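Local structure of NAD-dependent epimerase/dehydratase domain-containing protein (Ruegeria pomeroyi DSS-3, 3IUS) at residues Thr7-Gly12 against Asp62-Leu67; Gly112-Glu117 against Asn252-Asn257; Gly160-Leu165 against Ala220-Leu225. The protein is of unknown function but, as a member of the NAD-dependent epimerase/dehydratase family with a Rossmann-type fold, probably binds a dinucleotide cofactor. One frame throughout, in Å; residues are numbered along the deposited sequence.

Contact 1. Residues Thr7-Gly12 against Asp62-Leu67; sequences TLLSFG and DGVTHL
Two parallel strands of the Rossmann-type sheet meet here: strand 7-11 takes its place beside the start of strand 66-69. Parallel register is set by the pairs Leu8-His66 and Leu9-Leu67. Leu9 N donates to His66 O at 2.9 Å, nearly straight (164° at the hydrogen) and in the carbonyl plane. One acceptor, Thr7 O, is gripped twice: Thr65 N reaches it in the carbonyl plane at 2.8 Å, whereas His66 N comes from above that plane at 3.0 Å. The end of the pairing is closed by a side chain. Thr65 holds OG1 in the crowded position between its own N and carbonyl carbon (chi1 60°), and there OG1 accepts from Thr7 N at 2.9 Å. The same hydroxyl lies in the plane of the His66 ring, with OG1 hydrogen-bonded to ND1 at 2.6 Å, so it links the strand end to an imidazole that also meets Trp29 edge-to-face. A valine at Thr65 would remove this hydroxyl and would probably leave both Thr7 N and His66 ND1 without that partner. On the face bearing Leu8 and His66, these side chains cross at about a right angle, Leu8 CD1 3.5 Å from His66 CB. On the face of Leu9 and Leu67, Leu9 CB touches Val64 CG1 and Leu67 CD1, and Leu67 CG sits at the edge of the Phe11 ring. Gly12 follows, the possible start of a GxGxxA-like turn. Paired with strand 30-35 on its other edge, strand 7-11 sits mid-sheet, as the first strand of a Rossmann fold does.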
ATOM      1  N   THR A   7      -5.386  19.942   7.062  1.00 26.82           N
ATOM      2  CA  THR A   7      -5.905  18.968   8.012  1.00 27.38           C
ATOM      3  C   THR A   7      -6.263  17.664   7.304  1.00 18.19           C
ATOM      4  O   THR A   7      -7.157  17.629   6.460  1.00 19.12           O
ATOM      5  CB  THR A   7      -7.149  19.513   8.735  1.00 24.44           C
ATOM      6  OG1 THR A   7      -6.788  20.672   9.496  1.00 25.67           O
ATOM      7  CG2 THR A   7      -7.745  18.460   9.664  1.00 21.23           C
ATOM      8  N   LEU A   8      -5.564  16.593   7.664  1.00 18.13           N
ATOM      9  CA  LEU A   8      -5.747  15.305   7.023  1.00 20.59           C
ATOM     10  C   LEU A   8      -6.488  14.333   7.934  1.00 19.62           C
ATOM     11  O   LEU A   8      -6.090  14.114   9.077  1.00 19.03           O
ATOM     12  CB  LEU A   8      -4.387  14.710   6.646  1.00 21.50           C
ATOM     13  CG  LEU A   8      -4.372  13.249   6.187  1.00 26.30           C
ATOM     14  CD1 LEU A   8      -4.882  13.124   4.763  1.00 25.14           C
ATOM     15  CD2 LEU A   8      -2.969  12.666   6.305  1.00 27.39           C
ATOM     16  N   LEU A   9      -7.567  13.755   7.415  1.00 22.80           N
ATOM     17  CA  LEU A   9      -8.268  12.670   8.091  1.00 18.42           C
ATOM     18  C   LEU A   9      -7.890  11.344   7.431  1.00 21.21           C
ATOM     19  O   LEU A   9      -8.085  11.151   6.231  1.00 20.18           O
ATOM     20  CB  LEU A   9      -9.780  12.892   8.053  1.00 19.17           C
ATOM     21  CG  LEU A   9     -10.686  11.805   8.645  1.00 20.39           C
ATOM     22  CD1 LEU A   9     -10.244  11.416  10.051  1.00 20.29           C
ATOM     23  CD2 LEU A   9     -12.132  12.262   8.637  1.00 20.80           C
ATOM     24  N   SER A  10      -7.338  10.436   8.226  1.00 21.26           N
ATOM     25  CA  SER A  10      -6.783   9.198   7.712  1.00 17.98           C
ATOM     26  C   SER A  10      -7.570   8.016   8.278  1.00 20.69           C
ATOM     27  O   SER A  10      -7.478   7.717   9.470  1.00 21.24           O
ATOM     28  CB  SER A  10      -5.306   9.120   8.114  1.00 20.03           C
ATOM     29  OG  SER A  10      -4.727   7.860   7.838  1.00 18.83           O
ATOM     30  N   PHE A  11      -8.363   7.367   7.428  1.00 18.04           N
ATOM     31  CA  PHE A  11      -9.174   6.224   7.846  1.00 19.75           C
ATOM     32  C   PHE A  11      -8.332   4.961   7.829  1.00 18.08           C
ATOM     33  O   PHE A  11      -7.711   4.634   6.813  1.00 17.73           O
ATOM     34  CB  PHE A  11     -10.380   6.037   6.920  1.00 20.32           C
ATOM     35  CG  PHE A  11     -11.384   7.146   6.997  1.00 19.71           C
ATOM     36  CD1 PHE A  11     -12.421   7.099   7.917  1.00 26.93           C
ATOM     37  CD2 PHE A  11     -11.299   8.231   6.143  1.00 26.69           C
ATOM     38  CE1 PHE A  11     -13.353   8.120   7.986  1.00 27.80           C
ATOM     39  CE2 PHE A  11     -12.223   9.253   6.204  1.00 27.50           C
ATOM     40  CZ  PHE A  11     -13.247   9.202   7.130  1.00 21.88           C
ATOM     41  N   GLY A  12      -8.325   4.239   8.940  1.00 18.86           N
ATOM     42  CA  GLY A  12      -7.484   3.064   9.055  1.00 19.73           C
ATOM     43  C   GLY A  12      -6.030   3.486   9.048  1.00 18.61           C
ATOM     44  O   GLY A  12      -5.229   3.004   8.247  1.00 21.18           O
ATOM     45  N   ASP A  62     -15.448  18.359   9.686  1.00 27.61           N
ATOM     46  CA  ASP A  62     -15.248  19.797   9.820  1.00 29.47           C
ATOM     47  C   ASP A  62     -13.773  20.164   9.799  1.00 26.30           C
ATOM     48  O   ASP A  62     -12.965  19.607  10.555  1.00 24.05           O
ATOM     49  CB  ASP A  62     -15.883  20.338  11.098  1.00 29.91           C
ATOM     50  CG  ASP A  62     -15.783  21.850  11.190  1.00 33.87           C
ATOM     51  OD1 ASP A  62     -16.283  22.533  10.268  1.00 33.10           O
ATOM     52  OD2 ASP A  62     -15.196  22.355  12.171  1.00 37.77           O
ATOM     53  N   GLY A  63     -13.427  21.112   8.935  1.00 24.15           N
ATOM     54  CA  GLY A  63     -12.058  21.582   8.828  1.00 25.43           C
ATOM     55  C   GLY A  63     -11.103  20.635   8.121  1.00 21.95           C
ATOM     56  O   GLY A  63      -9.911  20.924   8.010  1.00 25.76           O
ATOM     57  N   VAL A  64     -11.615  19.505   7.639  1.00 19.38           N
ATOM     58  CA  VAL A  64     -10.776  18.534   6.939  1.00 22.94           C
ATOM     59  C   VAL A  64     -10.516  18.955   5.489  1.00 23.51           C
ATOM     60  O   VAL A  64     -11.459  19.224   4.735  1.00 21.49           O
ATOM     61  CB  VAL A  64     -11.404  17.127   6.949  1.00 22.28           C
ATOM     62  CG1 VAL A  64     -10.581  16.168   6.094  1.00 19.74           C
ATOM     63  CG2 VAL A  64     -11.538  16.608   8.373  1.00 20.80           C
ATOM     64  N   THR A  65      -9.239  19.009   5.109  1.00 18.19           N
ATOM     65  CA  THR A  65      -8.849  19.426   3.757  1.00 24.56           C
ATOM     66  C   THR A  65      -8.375  18.244   2.915  1.00 20.43           C
ATOM     67  O   THR A  65      -8.456  18.259   1.687  1.00 21.98           O
ATOM     68  CB  THR A  65      -7.732  20.510   3.783  1.00 22.69           C
ATOM     69  OG1 THR A  65      -6.569  19.997   4.453  1.00 22.91           O
ATOM     70  CG2 THR A  65      -8.207  21.761   4.498  1.00 23.32           C
ATOM     71  N   HIS A  66      -7.879  17.214   3.583  1.00 20.59           N
ATOM     72  CA  HIS A  66      -7.326  16.069   2.892  1.00 17.19           C
ATOM     73  C   HIS A  66      -7.898  14.793   3.495  1.00 23.67           C
ATOM     74  O   HIS A  66      -8.033  14.685   4.713  1.00 20.12           O
ATOM     75  CB  HIS A  66      -5.801  16.065   3.017  1.00 24.39           C
ATOM     76  CG  HIS A  66      -5.128  17.201   2.309  1.00 23.79           C
ATOM     77  ND1 HIS A  66      -5.247  18.513   2.718  1.00 22.61           N
ATOM     78  CD2 HIS A  66      -4.317  17.219   1.225  1.00 25.16           C
ATOM     79  CE1 HIS A  66      -4.548  19.290   1.912  1.00 26.99           C
ATOM     80  NE2 HIS A  66      -3.977  18.532   0.993  1.00 25.11           N
ATOM     81  N   LEU A  67      -8.241  13.843   2.629  1.00 22.07           N
ATOM     82  CA  LEU A  67      -8.693  12.514   3.042  1.00 18.47           C
ATOM     83  C   LEU A  67      -7.728  11.435   2.570  1.00 21.01           C
ATOM     84  O   LEU A  67      -7.305  11.431   1.417  1.00 21.46           O
ATOM     85  CB  LEU A  67     -10.074  12.223   2.454  1.00 21.27           C
ATOM     86  CG  LEU A  67     -11.311  12.163   3.342  1.00 29.98           C
ATOM     87  CD1 LEU A  67     -11.277  13.226   4.426  1.00 30.60           C
ATOM     88  CD2 LEU A  67     -12.580  12.265   2.489  1.00 25.36           C
TER

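Contact 2. Residues Gly112-Glu117 against Asn252-Asn257; sequences GAWVDE and NKRVRN
Arg254 is the side chain to follow in this small parallel sheet of strands 114-115 and 254-255. Its CB lies over the six-membered ring of Trp114, 3.4 Å from the centroid and only 13° off the normal, a CH-pi contact. From there the chain runs extended to NE, and CG, CD, NE and CZ all skirt Gly112 O, with CD also 3.5 Å from Trp114 CE2. At the tip, NH1 donates to Gly112 O at 2.7 Å, on a carbonyl lone pair and with the oxygen in the guanidinium plane. Arg256 covers the opposite face of the indole. Bent at chi2 (-68°), it lays its guanidinium flat on the ring, the planes 7° apart and CZ 3.7 Å from the centroid of the five-membered ring. The backbone fixes this order: Val115 N bonds to Arg254 O, and Arg256 N to Val115 O at 2.9 Å; in both bonds the donor lies nearly along the C=O axis. On the face bearing Val115 and Val255, their CG2 methyls meet. Trp114 is thus clamped between an aliphatic stem and a flat cation, an arrangement in which cation-pi attraction on one face and dispersion on the other would let an indole at the surface keep a defined orientation.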
ATOM      1  N   GLY A 112       3.373 -12.425 -16.607  1.00 19.28           N
ATOM      2  CA  GLY A 112       4.659 -11.766 -16.465  1.00 14.98           C
ATOM      3  C   GLY A 112       4.860 -10.544 -17.339  1.00 15.83           C
ATOM      4  O   GLY A 112       5.871  -9.854 -17.211  1.00 19.64           O
ATOM      5  N   ALA A 113       3.907 -10.277 -18.224  1.00 15.64           N
ATOM      6  CA  ALA A 113       3.969  -9.099 -19.081  1.00 19.90           C
ATOM      7  C   ALA A 113       3.837  -7.829 -18.251  1.00 19.53           C
ATOM      8  O   ALA A 113       3.403  -7.871 -17.095  1.00 16.04           O
ATOM      9  CB  ALA A 113       2.874  -9.148 -20.144  1.00 17.44           C
ATOM     10  N   TRP A 114       4.194  -6.698 -18.858  1.00 15.52           N
ATOM     11  CA  TRP A 114       4.174  -5.409 -18.181  1.00 15.49           C
ATOM     12  C   TRP A 114       2.814  -4.744 -18.306  1.00 20.21           C
ATOM     13  O   TRP A 114       2.187  -4.782 -19.366  1.00 22.84           O
ATOM     14  CB  TRP A 114       5.263  -4.486 -18.744  1.00 14.80           C
ATOM     15  CG  TRP A 114       6.652  -4.869 -18.329  1.00 18.90           C
ATOM     16  CD1 TRP A 114       7.500  -5.715 -18.981  1.00 21.19           C
ATOM     17  CD2 TRP A 114       7.351  -4.413 -17.167  1.00 14.36           C
ATOM     18  NE1 TRP A 114       8.685  -5.821 -18.288  1.00 18.03           N
ATOM     19  CE2 TRP A 114       8.618  -5.033 -17.170  1.00 12.29           C
ATOM     20  CE3 TRP A 114       7.025  -3.547 -16.116  1.00 14.98           C
ATOM     21  CZ2 TRP A 114       9.558  -4.798 -16.178  1.00 12.42           C
ATOM     22  CZ3 TRP A 114       7.960  -3.317 -15.134  1.00 14.13           C
ATOM     23  CH2 TRP A 114       9.210  -3.946 -15.166  1.00 13.91           C
ATOM     24  N   VAL A 115       2.369  -4.143 -17.209  1.00 12.30           N
ATOM     25  CA  VAL A 115       1.101  -3.440 -17.157  1.00 15.29           C
ATOM     26  C   VAL A 115       1.344  -2.023 -16.664  1.00 12.42           C
ATOM     27  O   VAL A 115       2.327  -1.752 -15.979  1.00 12.63           O
ATOM     28  CB  VAL A 115       0.100  -4.158 -16.213  1.00 21.62           C
ATOM     29  CG1 VAL A 115      -0.102  -5.603 -16.662  1.00 19.98           C
ATOM     30  CG2 VAL A 115       0.591  -4.125 -14.760  1.00 16.13           C
ATOM     31  N   ASP A 116       0.473  -1.099 -17.050  1.00 15.36           N
ATOM     32  CA  ASP A 116       0.552   0.248 -16.518  1.00 19.28           C
ATOM     33  C   ASP A 116      -0.834   0.699 -16.080  1.00 12.65           C
ATOM     34  O   ASP A 116      -1.771  -0.099 -16.044  1.00 12.70           O
ATOM     35  CB  ASP A 116       1.203   1.230 -17.510  1.00 22.66           C
ATOM     36  CG  ASP A 116       0.435   1.362 -18.822  1.00 21.28           C
ATOM     37  OD1 ASP A 116      -0.806   1.250 -18.817  1.00 18.34           O
ATOM     38  OD2 ASP A 116       1.088   1.598 -19.864  1.00 22.49           O
ATOM     39  N   GLU A 117      -0.959   1.973 -15.748  1.00 18.11           N
ATOM     40  CA  GLU A 117      -2.208   2.490 -15.221  1.00 23.09           C
ATOM     41  C   GLU A 117      -3.339   2.484 -16.257  1.00 25.04           C
ATOM     42  O   GLU A 117      -4.493   2.698 -15.901  1.00 13.01           O
ATOM     43  CB  GLU A 117      -2.012   3.893 -14.637  1.00 20.91           C
ATOM     44  CG  GLU A 117      -1.105   3.953 -13.404  1.00 13.08           C
ATOM     45  CD  GLU A 117       0.373   4.072 -13.740  1.00 12.94           C
ATOM     46  OE1 GLU A 117       0.766   3.771 -14.889  1.00 13.53           O
ATOM     47  OE2 GLU A 117       1.149   4.472 -12.843  1.00 14.17           O
ATOM     48  N   ASN A 252       0.531 -13.354 -12.384  1.00 18.46           N
ATOM     49  CA  ASN A 252       1.888 -12.875 -12.587  1.00 13.24           C
ATOM     50  C   ASN A 252       1.909 -11.692 -13.546  1.00 13.23           C
ATOM     51  O   ASN A 252       1.423 -11.800 -14.659  1.00 13.11           O
ATOM     52  CB  ASN A 252       2.764 -14.004 -13.121  1.00 24.90           C
ATOM     53  CG  ASN A 252       4.236 -13.690 -13.023  1.00 15.82           C
ATOM     54  OD1 ASN A 252       4.691 -13.080 -12.052  1.00 14.75           O
ATOM     55  ND2 ASN A 252       4.990 -14.088 -14.034  1.00 16.46           N
ATOM     56  N   LYS A 253       2.477 -10.573 -13.102  1.00 13.05           N
ATOM     57  CA  LYS A 253       2.649  -9.407 -13.962  1.00 12.87           C
ATOM     58  C   LYS A 253       3.846  -8.565 -13.514  1.00 14.54           C
ATOM     59  O   LYS A 253       4.420  -8.804 -12.455  1.00 17.93           O
ATOM     60  CB  LYS A 253       1.377  -8.559 -13.972  1.00 14.19           C
ATOM     61  CG  LYS A 253       1.163  -7.714 -12.720  1.00 16.31           C
ATOM     62  CD  LYS A 253       0.405  -8.455 -11.646  1.00 19.19           C
ATOM     63  CE  LYS A 253       0.157  -7.565 -10.433  1.00 21.24           C
ATOM     64  NZ  LYS A 253      -0.381  -8.348  -9.290  1.00 24.80           N
ATOM     65  N   ARG A 254       4.222  -7.583 -14.329  1.00 14.90           N
ATOM     66  CA  ARG A 254       5.263  -6.639 -13.963  1.00 12.75           C
ATOM     67  C   ARG A 254       4.624  -5.275 -14.111  1.00 13.89           C
ATOM     68  O   ARG A 254       3.937  -5.029 -15.095  1.00 14.74           O
ATOM     69  CB  ARG A 254       6.478  -6.781 -14.888  1.00 12.63           C
ATOM     70  CG  ARG A 254       7.317  -8.030 -14.607  1.00 12.73           C
ATOM     71  CD  ARG A 254       8.442  -8.154 -15.623  1.00 12.64           C
ATOM     72  NE  ARG A 254       9.412  -9.185 -15.251  1.00 12.78           N
ATOM     73  CZ  ARG A 254       9.229 -10.476 -15.476  1.00 12.84           C
ATOM     74  NH1 ARG A 254       8.111 -10.894 -16.051  1.00 12.87           N
ATOM     75  NH2 ARG A 254      10.162 -11.351 -15.119  1.00 13.45           N
ATOM     76  N   VAL A 255       4.803  -4.419 -13.107  1.00 12.80           N
ATOM     77  CA  VAL A 255       4.064  -3.163 -13.051  1.00 15.87           C
ATOM     78  C   VAL A 255       4.973  -1.967 -13.288  1.00 16.76           C
ATOM     79  O   VAL A 255       5.990  -1.813 -12.611  1.00 14.17           O
ATOM     80  CB  VAL A 255       3.357  -2.994 -11.683  1.00 15.09           C
ATOM     81  CG1 VAL A 255       2.498  -1.734 -11.679  1.00 18.67           C
ATOM     82  CG2 VAL A 255       2.520  -4.242 -11.355  1.00 15.06           C
ATOM     83  N   ARG A 256       4.581  -1.112 -14.234  1.00 12.60           N
ATOM     84  CA  ARG A 256       5.311   0.114 -14.550  1.00 18.26           C
ATOM     85  C   ARG A 256       5.050   1.179 -13.485  1.00 13.22           C
ATOM     86  O   ARG A 256       3.931   1.309 -12.990  1.00 14.57           O
ATOM     87  CB  ARG A 256       4.886   0.675 -15.920  1.00 13.85           C
ATOM     88  CG  ARG A 256       5.177  -0.204 -17.131  1.00 12.22           C
ATOM     89  CD  ARG A 256       6.673  -0.334 -17.424  1.00 17.58           C
ATOM     90  NE  ARG A 256       6.908  -1.087 -18.659  1.00 19.23           N
ATOM     91  CZ  ARG A 256       8.065  -1.660 -18.989  1.00 16.48           C
ATOM     92  NH1 ARG A 256       9.108  -1.566 -18.182  1.00 12.96           N
ATOM     93  NH2 ARG A 256       8.178  -2.321 -20.136  1.00 15.63           N
ATOM     94  N   ASN A 257       6.083   1.940 -13.150  1.00 12.68           N
ATOM     95  CA  ASN A 257       5.988   3.001 -12.150  1.00 16.39           C
ATOM     96  C   ASN A 257       6.421   4.350 -12.721  1.00 18.27           C
ATOM     97  O   ASN A 257       6.934   5.200 -11.996  1.00 16.03           O
ATOM     98  CB  ASN A 257       6.846   2.658 -10.923  1.00 13.85           C
ATOM     99  CG  ASN A 257       8.322   2.532 -11.262  1.00 22.10           C
ATOM    100  OD1 ASN A 257       8.744   2.865 -12.370  1.00 16.17           O
ATOM    101  ND2 ASN A 257       9.115   2.025 -10.310  1.00 13.00           N
TER

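Contact 3. Residues Gly160-Leu165 against Ala220-Leu225; sequences GPFSKL and AYAAEL
A loop leaving the central Rossmann-type sheet after strand 146-155 comes to rest here on helix 215-226. Helical backbone angles run from Pro161 to Lys164 without the regular bonds of a helix; one weak bond, Lys164 N to Pro161 O, spans the turn. Gly160 O accepts a weak bond from Ser163 OG. Pro161 makes the first contact: its CB points toward the helix, and ring atom CG presses on Ala222 CB at 3.6 Å. The same CG lies above one face of the next residue's ring, Phe162, offset toward the rim. Phe162 keeps CG anti to its carbonyl carbon (chi1 -56°), which carries the ring out along the helix surface. Atom CE1 approaches both Ala222 O, at 3.6 Å, and Ala222 CB, at 4.0 Å, and beyond it the ring also touches Gln281 of helix 273-282. Leu165 closes the segment by reaching back, CB toward the helix; its CD1 comes to Ala222 O at 4.0 Å, while CD2 lies by Ala223 CA at 4.3 Å. Ala222, with a single methyl, is consistent with so close an approach, since proline, phenylalanine and leucine all gather about it. No hydrogen bond crosses between the segments; the fit is of apolar side chains against the helix, including the carbonyl edge at Ala222 O. Further along, Leu225 CD1 meets Phe162 CZ in the plane of the ring, at its edge, 3.9 Å away.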
ATOM      1  N   GLY A 160      10.072  -6.422   7.801  1.00 22.77           N
ATOM      2  CA  GLY A 160      11.151  -6.917   6.969  1.00 25.90           C
ATOM      3  C   GLY A 160      11.393  -8.392   7.211  1.00 34.26           C
ATOM      4  O   GLY A 160      10.756  -8.993   8.075  1.00 33.96           O
ATOM      5  N   PRO A 161      12.332  -8.981   6.459  1.00 35.61           N
ATOM      6  CA  PRO A 161      12.551 -10.427   6.472  1.00 34.67           C
ATOM      7  C   PRO A 161      13.542 -10.904   7.532  1.00 36.64           C
ATOM      8  O   PRO A 161      13.662 -12.112   7.733  1.00 40.99           O
ATOM      9  CB  PRO A 161      13.113 -10.671   5.078  1.00 35.15           C
ATOM     10  CG  PRO A 161      13.981  -9.470   4.853  1.00 33.63           C
ATOM     11  CD  PRO A 161      13.289  -8.308   5.562  1.00 32.14           C
ATOM     12  N   PHE A 162      14.224  -9.983   8.205  1.00 34.92           N
ATOM     13  CA  PHE A 162      15.261 -10.363   9.162  1.00 32.58           C
ATOM     14  C   PHE A 162      14.695 -10.861  10.490  1.00 43.80           C
ATOM     15  O   PHE A 162      15.359 -11.598  11.219  1.00 46.37           O
ATOM     16  CB  PHE A 162      16.258  -9.220   9.364  1.00 26.87           C
ATOM     17  CG  PHE A 162      16.886  -8.752   8.084  1.00 23.83           C
ATOM     18  CD1 PHE A 162      17.899  -9.479   7.488  1.00 20.82           C
ATOM     19  CD2 PHE A 162      16.439  -7.601   7.456  1.00 21.58           C
ATOM     20  CE1 PHE A 162      18.466  -9.062   6.307  1.00 18.85           C
ATOM     21  CE2 PHE A 162      17.005  -7.178   6.275  1.00 16.99           C
ATOM     22  CZ  PHE A 162      18.016  -7.905   5.693  1.00 19.82           C
ATOM     23  N   SER A 163      13.464 -10.463  10.796  1.00 50.07           N
ATOM     24  CA  SER A 163      12.749 -11.002  11.947  1.00 52.52           C
ATOM     25  C   SER A 163      12.348 -12.446  11.662  1.00 49.75           C
ATOM     26  O   SER A 163      12.221 -13.266  12.569  1.00 54.77           O
ATOM     27  CB  SER A 163      11.493 -10.176  12.215  1.00 50.55           C
ATOM     28  OG  SER A 163      10.562 -10.326  11.156  1.00 45.80           O
ATOM     29  N   LYS A 164      12.167 -12.736  10.380  1.00 45.41           N
ATOM     30  CA  LYS A 164      11.644 -14.010   9.905  1.00 45.41           C
ATOM     31  C   LYS A 164      12.691 -15.130   9.924  1.00 45.74           C
ATOM     32  O   LYS A 164      12.373 -16.299   9.700  1.00 46.82           O
ATOM     33  CB  LYS A 164      11.094 -13.796   8.492  1.00 49.54           C
ATOM     34  CG  LYS A 164      10.589 -15.015   7.750  1.00 52.18           C
ATOM     35  CD  LYS A 164       9.803 -14.555   6.528  1.00 55.46           C
ATOM     36  CE  LYS A 164       9.928 -15.516   5.354  1.00 56.90           C
ATOM     37  NZ  LYS A 164       9.357 -14.923   4.105  1.00 55.32           N
ATOM     38  N   LEU A 165      13.938 -14.771  10.212  1.00 40.56           N
ATOM     39  CA  LEU A 165      15.050 -15.710  10.113  1.00 38.67           C
ATOM     40  C   LEU A 165      15.375 -16.387  11.437  1.00 38.99           C
ATOM     41  O   LEU A 165      14.929 -15.950  12.497  1.00 47.07           O
ATOM     42  CB  LEU A 165      16.299 -14.986   9.611  1.00 37.20           C
ATOM     43  CG  LEU A 165      16.201 -14.281   8.262  1.00 37.46           C
ATOM     44  CD1 LEU A 165      17.259 -13.194   8.165  1.00 37.14           C
ATOM     45  CD2 LEU A 165      16.340 -15.287   7.126  1.00 36.95           C
ATOM     46  N   ALA A 220      16.218 -15.339  -0.071  1.00 21.97           N
ATOM     47  CA  ALA A 220      17.615 -15.716  -0.243  1.00 18.35           C
ATOM     48  C   ALA A 220      18.564 -14.573   0.114  1.00 17.08           C
ATOM     49  O   ALA A 220      19.570 -14.776   0.776  1.00 16.68           O
ATOM     50  CB  ALA A 220      17.868 -16.193  -1.672  1.00 16.21           C
ATOM     51  N   TYR A 221      18.243 -13.361  -0.330  1.00 16.17           N
ATOM     52  CA  TYR A 221      19.144 -12.234  -0.107  1.00 16.14           C
ATOM     53  C   TYR A 221      19.213 -11.841   1.367  1.00 16.42           C
ATOM     54  O   TYR A 221      20.272 -11.460   1.867  1.00 16.55           O
ATOM     55  CB  TYR A 221      18.746 -11.022  -0.967  1.00 15.79           C
ATOM     56  CG  TYR A 221      19.839  -9.982  -1.033  1.00 15.72           C
ATOM     57  CD1 TYR A 221      21.112 -10.315  -1.490  1.00 26.19           C
ATOM     58  CD2 TYR A 221      19.609  -8.668  -0.636  1.00 19.30           C
ATOM     59  CE1 TYR A 221      22.119  -9.373  -1.548  1.00 27.68           C
ATOM     60  CE2 TYR A 221      20.612  -7.723  -0.688  1.00 20.46           C
ATOM     61  CZ  TYR A 221      21.862  -8.076  -1.153  1.00 22.94           C
ATOM     62  OH  TYR A 221      22.863  -7.137  -1.209  1.00 24.23           O
ATOM     63  N   ALA A 222      18.084 -11.936   2.060  1.00 16.53           N
ATOM     64  CA  ALA A 222      18.040 -11.640   3.484  1.00 16.82           C
ATOM     65  C   ALA A 222      18.952 -12.624   4.224  1.00 17.17           C
ATOM     66  O   ALA A 222      19.723 -12.238   5.100  1.00 17.38           O
ATOM     67  CB  ALA A 222      16.614 -11.736   4.003  1.00 16.90           C
ATOM     68  N   ALA A 223      18.879 -13.891   3.838  1.00 17.23           N
ATOM     69  CA  ALA A 223      19.730 -14.918   4.458  1.00 17.57           C
ATOM     70  C   ALA A 223      21.205 -14.625   4.185  1.00 17.56           C
ATOM     71  O   ALA A 223      22.047 -14.695   5.080  1.00 17.85           O
ATOM     72  CB  ALA A 223      19.354 -16.298   3.950  1.00 17.61           C
ATOM     73  N   GLU A 224      21.511 -14.287   2.941  1.00 17.24           N
ATOM     74  CA  GLU A 224      22.869 -13.929   2.554  1.00 20.19           C
ATOM     75  C   GLU A 224      23.421 -12.786   3.414  1.00 17.28           C
ATOM     76  O   GLU A 224      24.528 -12.870   3.934  1.00 17.49           O
ATOM     77  CB  GLU A 224      22.904 -13.561   1.069  1.00 26.59           C
ATOM     78  CG  GLU A 224      24.271 -13.174   0.536  1.00 32.04           C
ATOM     79  CD  GLU A 224      24.228 -12.775  -0.932  1.00 39.46           C
ATOM     80  OE1 GLU A 224      23.287 -13.197  -1.637  1.00 39.74           O
ATOM     81  OE2 GLU A 224      25.135 -12.040  -1.379  1.00 41.09           O
ATOM     82  N   LEU A 225      22.651 -11.708   3.547  1.00 19.24           N
ATOM     83  CA  LEU A 225      23.059 -10.568   4.366  1.00 17.77           C
ATOM     84  C   LEU A 225      23.337 -10.936   5.825  1.00 18.72           C
ATOM     85  O   LEU A 225      24.195 -10.332   6.476  1.00 17.73           O
ATOM     86  CB  LEU A 225      21.998  -9.472   4.308  1.00 17.10           C
ATOM     87  CG  LEU A 225      21.948  -8.719   2.985  1.00 17.54           C
ATOM     88  CD1 LEU A 225      20.748  -7.775   2.940  1.00 18.00           C
ATOM     89  CD2 LEU A 225      23.245  -7.953   2.752  1.00 19.24           C
TER

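How the contacts relate
Contact 1 comes first along the chain and is complete before the other two begin; contact 3 then falls wholly between residues 112-117 and 252-257 of contact 2. None touches another. The centres of contact 1 and contact 2 lie about 32 Å apart. Between contact 1 and contact 3 the centres are about 37 Å apart. For contact 2 and contact 3 the centre-to-centre distance is about 26 Å. Contact 1 lies across the chain's centre from both others. It is a pairing within the large parallel sheet, whereas contact 2 pairs the segment after strand 97-103 with strand 254-255 in a separate two-stranded sheet, and contact 3 sets the loop after strand 146-155 against helix 215-226.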